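Local coordinates for GMP reductase (Trypanosoma brucei brucei, PDB 6JIG), which probably catalyses the irreversible NADPH-dependent deamination of GMP to IMP, helping to balance adenine and guanine nucleotide pools, at residues A[269-272]-A[273-276]. The protein carries 1 engineered substitution. Sequence-based numbering, arbitrary orientation.
Sequences INMV and KRLK
Helix 266-277 of the TIM barrel illustrates how an amphipathic helix is knit together, here where Ile269 to Val272 meet Lys273 to Lys276. Four successive i to i+4 backbone bonds form the frame, from Lys273 N to Ile269 O (3.0 Å) through to Lys276 N to Val272 O (2.9 Å). Arg274 folds back toward the preceding turn. Its chain bends at the third torsion (chi3 46°), which brings NH2 to Met271 SD at 3.5 Å in a weak, bent hydrogen bond, while the carbonyl O of Asn270 sits over one guanidinium face, nearer its edge than its middle. Met271 is doubly engaged, for its CG also meets Leu275 CD1 at 4.1 Å, the two side chains slanting across each other; both then pack against helix 239-251. On another side, the extended Lys273 runs alongside Ile269, pointing the same way, with CE 4.1 Å from Ile269 CG2. Lys276 instead turns its amine away to a salt bridge with Asp306, and buried Val272 packs on Ala288 of strand 285-291. Buried Val272 and Leu275 against that strand, with Lys273 and Arg274 exposed, fit the amphipathic helix of a beta-alpha-beta crossover, here linking strands 255-259 and 285-291.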
ATOM      1  N   ILE A 269     -48.738  -0.644   9.972  1.00 37.15           N
ATOM      2  CA  ILE A 269     -50.078  -0.877   9.438  1.00 40.80           C
ATOM      3  C   ILE A 269     -51.096   0.046  10.104  1.00 41.77           C
ATOM      4  O   ILE A 269     -52.014   0.568   9.455  1.00 41.05           O
ATOM      5  CB  ILE A 269     -50.458  -2.356   9.623  1.00 39.50           C
ATOM      6  CG1 ILE A 269     -49.704  -3.240   8.619  1.00 39.80           C
ATOM      7  CG2 ILE A 269     -51.958  -2.566   9.519  1.00 43.30           C
ATOM      8  CD1 ILE A 269     -49.618  -4.702   9.047  1.00 41.52           C
ATOM      9  N   ASN A 270     -50.945   0.258  11.409  1.00 42.32           N
ATOM     10  CA  ASN A 270     -51.896   1.088  12.140  1.00 44.46           C
ATOM     11  C   ASN A 270     -51.694   2.567  11.843  1.00 45.21           C
ATOM     12  O   ASN A 270     -52.662   3.338  11.853  1.00 43.68           O
ATOM     13  CB  ASN A 270     -51.781   0.801  13.637  1.00 42.71           C
ATOM     14  CG  ASN A 270     -52.303  -0.573  13.995  1.00 42.90           C
ATOM     15  OD1 ASN A 270     -53.118  -1.143  13.267  1.00 47.46           O
ATOM     16  ND2 ASN A 270     -51.848  -1.112  15.120  1.00 45.31           N
ATOM     17  N   MET A 271     -50.455   2.983  11.566  1.00 40.71           N
ATOM     18  CA  MET A 271     -50.230   4.359  11.140  1.00 44.42           C
ATOM     19  C   MET A 271     -50.869   4.620   9.779  1.00 43.09           C
ATOM     20  O   MET A 271     -51.477   5.678   9.567  1.00 41.09           O
ATOM     21  CB  MET A 271     -48.731   4.665  11.105  1.00 41.43           C
ATOM     22  CG  MET A 271     -48.410   6.136  10.901  1.00 42.20           C
ATOM     23  SD  MET A 271     -49.005   7.115  12.309  1.00 44.85           S
ATOM     24  CE  MET A 271     -48.604   8.761  11.747  1.00 43.10           C
ATOM     25  N   VAL A 272     -50.760   3.661   8.852  1.00 40.71           N
ATOM     26  CA  VAL A 272     -51.417   3.804   7.552  1.00 41.85           C
ATOM     27  C   VAL A 272     -52.926   3.906   7.731  1.00 43.93           C
ATOM     28  O   VAL A 272     -53.587   4.751   7.116  1.00 41.67           O
ATOM     29  CB  VAL A 272     -51.060   2.631   6.624  1.00 40.21           C
ATOM     30  CG1 VAL A 272     -51.883   2.725   5.339  1.00 40.86           C
ATOM     31  CG2 VAL A 272     -49.568   2.626   6.300  1.00 39.64           C
ATOM     32  N   LYS A 273     -53.496   3.020   8.553  1.00 44.06           N
ATOM     33  CA  LYS A 273     -54.936   3.061   8.793  1.00 45.39           C
ATOM     34  C   LYS A 273     -55.354   4.390   9.412  1.00 44.14           C
ATOM     35  O   LYS A 273     -56.384   4.960   9.035  1.00 44.66           O
ATOM     36  CB  LYS A 273     -55.353   1.899   9.692  1.00 44.37           C
ATOM     37  CG  LYS A 273     -55.375   0.546   8.984  1.00 47.45           C
ATOM     38  CD  LYS A 273     -55.787  -0.567   9.947  1.00 50.51           C
ATOM     39  CE  LYS A 273     -55.953  -1.903   9.219  1.00 54.05           C
ATOM     40  NZ  LYS A 273     -56.050  -3.069  10.158  1.00 55.38           N
ATOM     41  N   ARG A 274     -54.562   4.899  10.360  1.00 42.11           N
ATOM     42  CA  ARG A 274     -54.877   6.180  10.987  1.00 46.33           C
ATOM     43  C   ARG A 274     -54.836   7.317   9.976  1.00 48.61           C
ATOM     44  O   ARG A 274     -55.697   8.207   9.995  1.00 44.62           O
ATOM     45  CB  ARG A 274     -53.906   6.451  12.133  1.00 46.94           C
ATOM     46  CG  ARG A 274     -54.290   7.618  13.022  1.00 49.79           C
ATOM     47  CD  ARG A 274     -53.789   7.395  14.454  1.00 56.46           C
ATOM     48  NE  ARG A 274     -52.403   6.937  14.469  1.00 61.79           N
ATOM     49  CZ  ARG A 274     -51.997   5.726  14.855  1.00 59.51           C
ATOM     50  NH1 ARG A 274     -52.872   4.820  15.284  1.00 59.77           N
ATOM     51  NH2 ARG A 274     -50.704   5.420  14.808  1.00 50.73           N
ATOM     52  N   LEU A 275     -53.841   7.303   9.087  1.00 43.33           N
ATOM     53  CA  LEU A 275     -53.702   8.370   8.104  1.00 43.92           C
ATOM     54  C   LEU A 275     -54.827   8.331   7.077  1.00 44.91           C
ATOM     55  O   LEU A 275     -55.320   9.382   6.650  1.00 46.24           O
ATOM     56  CB  LEU A 275     -52.339   8.272   7.413  1.00 41.99           C
ATOM     57  CG  LEU A 275     -51.162   8.608   8.333  1.00 43.79           C
ATOM     58  CD1 LEU A 275     -49.856   8.172   7.686  1.00 42.12           C
ATOM     59  CD2 LEU A 275     -51.133  10.101   8.650  1.00 40.70           C
ATOM     60  N   LYS A 276     -55.244   7.136   6.657  1.00 43.11           N
ATOM     61  CA  LYS A 276     -56.363   7.062   5.728  1.00 45.23           C
ATOM     62  C   LYS A 276     -57.680   7.370   6.425  1.00 50.92           C
ATOM     63  O   LYS A 276     -58.638   7.782   5.764  1.00 52.01           O
ATOM     64  CB  LYS A 276     -56.447   5.678   5.061  1.00 46.12           C
ATOM     65  CG  LYS A 276     -55.206   5.238   4.260  1.00 46.29           C
ATOM     66  CD  LYS A 276     -54.980   6.094   3.013  1.00 44.60           C
ATOM     67  CE  LYS A 276     -55.699   5.552   1.790  1.00 42.65           C
ATOM     68  NZ  LYS A 276     -55.558   6.495   0.655  1.00 42.52           N
TER